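Local coordinates for protein transcarboxylase 5S subunit (Propionibacterium freudenreichii subsp. shermanii, PDB 1RQB) that transfers a carboxyl group from the biotin of the 1.3S subunit to pyruvate, forming oxaloacetate, as a cobalt-dependent TIM-barrel subunit of transcarboxylase, at residues V342-E345 with V346-R350; D400-P403 with K404-K407. All coordinates share one frame; numbering follows the deposited sequence.

Contact 1: residues V342-E345 with V346-R350; sequences VMAE and VPRVR
Arg348 grips Glu345 side-on, one turn of helix away. Its NE and NH2 both point at a single oxygen. NH2 of Arg348 lies 3.1 Å from OE1 of Glu345, and NE of Arg348 lies 3.3 Å from the same OE1. The oxygen lies near the guanidinium plane, but both nitrogens reach it from above one face of the carboxylate, and the two planes are 55° apart. A bend at chi3 (-69°) folds the arginine back over the helix. One face of its guanidinium then covers Ala344 O, 3.3 Å from CZ of Arg348. Arg348 and Ala344 form the solvent side, though two bonds still hold the guanidinium; Glu345 itself is buried.

The other oxygen of Glu345 turns inward. OE2 of Glu345 rests 3.7 Å from CG2 of Val349 and takes a hydrogen bond from Asn373. An alanine in place of Glu345 would probably leave the Arg348 guanidinium without its anionic mate and Asn373 without this acceptor. On the tightly packed, buried side Val342 and Val346 pack against both helix 320-331 and helix 362-376, and Val349 against helix 362-376.

Pro347 has no N-H to give, and its CD sits 3.0 Å from Met343 O. The helix kinks there. The backbone bond from Val349 N to Glu345 O, 2.9 Å, carries the next turn. The arrangement is an i to i+3 salt bridge on a proline-kinked amphipathic helix of the conserved carboxylase domain.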
ATOM      1  N   VAL A 342     -25.367  -2.885 -16.638  1.00 51.99           N
ATOM      2  CA  VAL A 342     -25.686  -2.218 -15.368  1.00 51.51           C
ATOM      3  C   VAL A 342     -24.627  -1.156 -15.057  1.00 51.09           C
ATOM      4  O   VAL A 342     -24.938  -0.100 -14.509  1.00 50.40           O
ATOM      5  CB  VAL A 342     -25.727  -3.226 -14.203  1.00 52.09           C
ATOM      6  CG1 VAL A 342     -25.783  -2.491 -12.875  1.00 53.90           C
ATOM      7  CG2 VAL A 342     -26.935  -4.133 -14.349  1.00 53.31           C
HETATM    8  N   MSE A 343     -23.379  -1.437 -15.415  1.00 49.41           N
HETATM    9  CA  MSE A 343     -22.286  -0.491 -15.153  1.00 50.53           C
HETATM   10  C   MSE A 343     -22.423   0.749 -16.039  1.00 44.00           C
HETATM   11  O   MSE A 343     -22.039   1.847 -15.640  1.00 44.10           O
HETATM   12  CB  MSE A 343     -20.931  -1.157 -15.386  1.00 58.73           C
HETATM   13  CG  MSE A 343     -20.668  -2.307 -14.440  1.00 67.53           C
HETATM   14 SE   MSE A 343     -18.878  -2.975 -14.565  1.00 85.10          SE
HETATM   15  CE  MSE A 343     -19.189  -4.475 -15.749  1.00 79.26           C
ATOM     16  N   ALA A 344     -22.965   0.582 -17.236  1.00 40.81           N
ATOM     17  CA  ALA A 344     -23.140   1.731 -18.136  1.00 38.71           C
ATOM     18  C   ALA A 344     -24.365   2.535 -17.697  1.00 35.97           C
ATOM     19  O   ALA A 344     -24.521   3.701 -18.055  1.00 36.22           O
ATOM     20  CB  ALA A 344     -23.319   1.247 -19.567  1.00 42.05           C
ATOM     21  N   GLU A 345     -25.216   1.904 -16.893  1.00 36.15           N
ATOM     22  CA  GLU A 345     -26.459   2.527 -16.413  1.00 36.22           C
ATOM     23  C   GLU A 345     -26.204   3.375 -15.165  1.00 33.32           C
ATOM     24  O   GLU A 345     -26.860   4.395 -14.963  1.00 31.90           O
ATOM     25  CB  GLU A 345     -27.495   1.431 -16.108  1.00 39.02           C
ATOM     26  CG  GLU A 345     -28.866   1.930 -15.665  1.00 41.82           C
ATOM     27  CD  GLU A 345     -29.572   2.744 -16.739  1.00 45.50           C
ATOM     28  OE1 GLU A 345     -29.478   2.363 -17.927  1.00 46.97           O
ATOM     29  OE2 GLU A 345     -30.231   3.753 -16.397  1.00 42.81           O
ATOM     30  N   VAL A 346     -25.254   2.962 -14.327  1.00 31.77           N
ATOM     31  CA  VAL A 346     -24.944   3.696 -13.092  1.00 27.72           C
ATOM     32  C   VAL A 346     -24.731   5.182 -13.390  1.00 28.89           C
ATOM     33  O   VAL A 346     -25.359   6.044 -12.776  1.00 27.56           O
ATOM     34  CB  VAL A 346     -23.694   3.121 -12.383  1.00 29.74           C
ATOM     35  CG1 VAL A 346     -23.178   4.113 -11.346  1.00 28.00           C
ATOM     36  CG2 VAL A 346     -24.041   1.800 -11.709  1.00 26.92           C
ATOM     37  N   PRO A 347     -23.831   5.508 -14.331  1.00 29.74           N
ATOM     38  CA  PRO A 347     -23.612   6.925 -14.639  1.00 29.66           C
ATOM     39  C   PRO A 347     -24.902   7.671 -14.995  1.00 30.38           C
ATOM     40  O   PRO A 347     -25.089   8.825 -14.613  1.00 27.76           O
ATOM     41  CB  PRO A 347     -22.640   6.871 -15.811  1.00 31.11           C
ATOM     42  CG  PRO A 347     -21.798   5.681 -15.461  1.00 33.89           C
ATOM     43  CD  PRO A 347     -22.828   4.664 -15.005  1.00 31.49           C
ATOM     44  N   ARG A 348     -25.790   7.006 -15.731  1.00 28.56           N
ATOM     45  CA  ARG A 348     -27.049   7.646 -16.139  1.00 29.06           C
ATOM     46  C   ARG A 348     -27.947   7.893 -14.925  1.00 25.43           C
ATOM     47  O   ARG A 348     -28.515   8.975 -14.784  1.00 23.77           O
ATOM     48  CB  ARG A 348     -27.760   6.808 -17.216  1.00 31.23           C
ATOM     49  CG  ARG A 348     -27.016   6.833 -18.562  1.00 34.90           C
ATOM     50  CD  ARG A 348     -27.746   6.084 -19.689  1.00 36.78           C
ATOM     51  NE  ARG A 348     -27.770   4.640 -19.497  1.00 42.73           N
ATOM     52  CZ  ARG A 348     -27.042   3.783 -20.211  1.00 44.60           C
ATOM     53  NH1 ARG A 348     -26.235   4.228 -21.169  1.00 45.23           N
ATOM     54  NH2 ARG A 348     -27.117   2.480 -19.968  1.00 43.69           N
ATOM     55  N   VAL A 349     -28.060   6.906 -14.045  1.00 22.71           N
ATOM     56  CA  VAL A 349     -28.878   7.043 -12.831  1.00 25.90           C
ATOM     57  C   VAL A 349     -28.281   8.129 -11.935  1.00 26.68           C
ATOM     58  O   VAL A 349     -28.990   8.990 -11.415  1.00 23.09           O
ATOM     59  CB  VAL A 349     -28.906   5.725 -12.026  1.00 26.71           C
ATOM     60  CG1 VAL A 349     -29.687   5.920 -10.732  1.00 29.10           C
ATOM     61  CG2 VAL A 349     -29.525   4.613 -12.860  1.00 26.38           C
ATOM     62  N   ARG A 350     -26.964   8.080 -11.751  1.00 24.66           N
ATOM     63  CA  ARG A 350     -26.291   9.069 -10.897  1.00 23.25           C
ATOM     64  C   ARG A 350     -26.605  10.482 -11.394  1.00 22.48           C
ATOM     65  O   ARG A 350     -26.937  11.369 -10.610  1.00 22.11           O
ATOM     66  CB  ARG A 350     -24.776   8.859 -10.897  1.00 22.95           C
ATOM     67  CG  ARG A 350     -24.076   9.833  -9.963  1.00 22.00           C
ATOM     68  CD  ARG A 350     -22.568   9.680  -9.939  1.00 21.80           C
ATOM     69  NE  ARG A 350     -22.007  10.598  -8.951  1.00 20.55           N
ATOM     70  CZ  ARG A 350     -20.744  11.008  -8.929  1.00 25.51           C
ATOM     71  NH1 ARG A 350     -19.887  10.586  -9.848  1.00 24.30           N
ATOM     72  NH2 ARG A 350     -20.344  11.858  -7.990  1.00 21.91           N
TER

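Contact 2: residues D400-P403 with K404-K407; sequences DRDP and KVVK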
ATOM      1  N   ASP A 400     -28.880  19.866 -10.496  1.00 31.64           N
ATOM      2  CA  ASP A 400     -30.338  19.732 -10.628  1.00 34.91           C
ATOM      3  C   ASP A 400     -30.701  18.320 -11.091  1.00 30.48           C
ATOM      4  O   ASP A 400     -30.076  17.762 -11.992  1.00 29.99           O
ATOM      5  CB  ASP A 400     -30.887  20.766 -11.615  1.00 39.78           C
ATOM      6  CG  ASP A 400     -30.758  22.185 -11.094  1.00 47.23           C
ATOM      7  OD1 ASP A 400     -31.194  22.438  -9.949  1.00 50.16           O
ATOM      8  OD2 ASP A 400     -30.224  23.048 -11.825  1.00 53.80           O
ATOM      9  N   ARG A 401     -31.713  17.749 -10.445  1.00 30.42           N
ATOM     10  CA  ARG A 401     -32.189  16.402 -10.785  1.00 30.84           C
ATOM     11  C   ARG A 401     -33.020  16.458 -12.070  1.00 34.27           C
ATOM     12  O   ARG A 401     -33.585  17.493 -12.417  1.00 34.72           O
ATOM     13  CB  ARG A 401     -32.994  15.814  -9.613  1.00 30.05           C
ATOM     14  CG  ARG A 401     -32.119  15.503  -8.379  1.00 24.64           C
ATOM     15  CD  ARG A 401     -32.900  14.867  -7.242  1.00 27.79           C
ATOM     16  NE  ARG A 401     -33.813  15.792  -6.578  1.00 27.73           N
ATOM     17  CZ  ARG A 401     -33.537  16.404  -5.430  1.00 27.99           C
ATOM     18  NH1 ARG A 401     -32.377  16.186  -4.817  1.00 26.24           N
ATOM     19  NH2 ARG A 401     -34.414  17.240  -4.893  1.00 31.81           N
ATOM     20  N   ASP A 402     -33.081  15.338 -12.778  1.00 34.72           N
ATOM     21  CA  ASP A 402     -33.812  15.264 -14.051  1.00 37.98           C
ATOM     22  C   ASP A 402     -35.319  15.396 -13.810  1.00 38.39           C
ATOM     23  O   ASP A 402     -35.940  14.536 -13.188  1.00 34.52           O
ATOM     24  CB  ASP A 402     -33.496  13.940 -14.752  1.00 42.56           C
ATOM     25  CG  ASP A 402     -34.104  13.849 -16.136  1.00 47.05           C
ATOM     26  OD1 ASP A 402     -34.416  14.911 -16.719  1.00 48.49           O
ATOM     27  OD2 ASP A 402     -34.252  12.720 -16.645  1.00 48.04           O
ATOM     28  N   PRO A 403     -35.923  16.486 -14.311  1.00 41.29           N
ATOM     29  CA  PRO A 403     -37.361  16.739 -14.153  1.00 44.54           C
ATOM     30  C   PRO A 403     -38.230  15.585 -14.659  1.00 42.10           C
ATOM     31  O   PRO A 403     -39.268  15.271 -14.077  1.00 44.49           O
ATOM     32  CB  PRO A 403     -37.575  18.015 -14.963  1.00 45.55           C
ATOM     33  CG  PRO A 403     -36.269  18.733 -14.801  1.00 45.08           C
ATOM     34  CD  PRO A 403     -35.269  17.612 -15.000  1.00 44.41           C
ATOM     35  N   LYS A 404     -37.796  14.955 -15.743  1.00 44.19           N
ATOM     36  CA  LYS A 404     -38.545  13.834 -16.327  1.00 44.95           C
ATOM     37  C   LYS A 404     -38.628  12.693 -15.311  1.00 42.35           C
ATOM     38  O   LYS A 404     -39.689  12.111 -15.094  1.00 41.33           O
ATOM     39  CB  LYS A 404     -37.847  13.328 -17.593  1.00 48.84           C
ATOM     40  CG  LYS A 404     -37.595  14.397 -18.647  1.00 54.94           C
ATOM     41  CD  LYS A 404     -38.876  15.053 -19.122  1.00 57.45           C
ATOM     42  CE  LYS A 404     -38.573  16.115 -20.169  1.00 60.87           C
ATOM     43  NZ  LYS A 404     -39.806  16.817 -20.627  1.00 61.98           N
ATOM     44  N   VAL A 405     -37.498  12.380 -14.688  1.00 40.43           N
ATOM     45  CA  VAL A 405     -37.458  11.285 -13.707  1.00 36.78           C
ATOM     46  C   VAL A 405     -38.146  11.712 -12.410  1.00 32.49           C
ATOM     47  O   VAL A 405     -38.706  10.884 -11.694  1.00 32.99           O
ATOM     48  CB  VAL A 405     -36.020  10.865 -13.398  1.00 34.18           C
ATOM     49  CG1 VAL A 405     -36.031   9.652 -12.471  1.00 31.24           C
ATOM     50  CG2 VAL A 405     -35.292  10.541 -14.693  1.00 34.58           C
ATOM     51  N   VAL A 406     -38.096  13.001 -12.102  1.00 30.90           N
ATOM     52  CA  VAL A 406     -38.750  13.497 -10.884  1.00 33.17           C
ATOM     53  C   VAL A 406     -40.254  13.249 -11.006  1.00 37.04           C
ATOM     54  O   VAL A 406     -40.899  12.731 -10.095  1.00 36.79           O
ATOM     55  CB  VAL A 406     -38.516  15.004 -10.701  1.00 30.02           C
ATOM     56  CG1 VAL A 406     -39.390  15.530  -9.583  1.00 29.65           C
ATOM     57  CG2 VAL A 406     -37.055  15.268 -10.383  1.00 32.42           C
ATOM     58  N   LYS A 407     -40.789  13.615 -12.166  1.00 40.77           N
ATOM     59  CA  LYS A 407     -42.221  13.461 -12.453  1.00 42.40           C
ATOM     60  C   LYS A 407     -42.620  11.995 -12.272  1.00 40.13           C
ATOM     61  O   LYS A 407     -43.613  11.688 -11.613  1.00 43.91           O
ATOM     62  CB  LYS A 407     -42.502  13.935 -13.882  1.00 44.88           C
ATOM     63  CG  LYS A 407     -43.970  13.986 -14.269  1.00 51.69           C
ATOM     64  CD  LYS A 407     -44.122  14.555 -15.676  1.00 54.50           C
ATOM     65  CE  LYS A 407     -45.578  14.657 -16.098  1.00 58.80           C
ATOM     66  NZ  LYS A 407     -45.707  15.248 -17.465  1.00 58.55           N
TER
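Asp402 lies against Val405 and Lys404 where the chain turns into helix 403-413. Its side chain crosses that of Val405 at about a right angle. The carboxylate end does the touching: OD2 of Asp402 is 3.1 Å from CG2 of Val405, a close approach of oxygen to methyl. Asp402 holds CG anti to its own nitrogen (chi1 -174°), which carries the carboxylate to the first turn of the helix. There the other oxygen meets Lys404 along its aliphatic part, with OD1 of Asp402 3.8 Å from CG of Lys404. The lysine chain bends at chi2 and its amino group swings off. NZ of Lys404 stays 6.9 Å from OD1 of Asp402, so the opposite charges do not meet and any attraction is probably modest.

Asp402 occupies the N-cap position, and Pro403 follows as the first residue of the helix. A proline suits this place because nitrogens of the first turn are not needed as donors in the helical bonding pattern. The backbone then takes up that pattern. Val406 N bonds to Asp402 O at 2.9 Å, and Lys407 N bonds to Pro403 O at 3.0 Å.

Val406 points toward the incoming loop. CG2 of Val406 lies over the backbone of Asp402, 3.1 Å from Asp402 O. CG2 of Val406 also reaches CB of Arg401 at 4.2 Å, a looser contact. The guanidinium of Arg401 turns elsewhere, to Ser397 and the carbonyl of Gly395. Val405 and Val406 also touch Met390 of helix 384-390, and Val405 packs on Phe386. Lys407 is exposed and its extended chain runs away from the loop; CB of Lys407 is 3.5 Å from Pro403 O.

In the fold
Both contacts are local and lie in the conserved carboxylase domain, away from the cobalt site. Contact 1 is within helix 339-352 and is partly buried. Contact 2 is at the surface, where a loop enters helix 403-413. Their centres are about 16 Å apart and they do not touch. Tyr379 is a shared neighbour, meeting Val349 of contact 1 and Val405 of contact 2. Ala352, in the last turn of helix 339-352, also shares a backbone hydrogen bond with Asp402. Contact 1 joins charged side chains in a salt bridge. Contact 2 relies on backbone bonds and methyl packing, with no salt bridge between its segments. Each includes a proline, one inside a helix and one at a helix start.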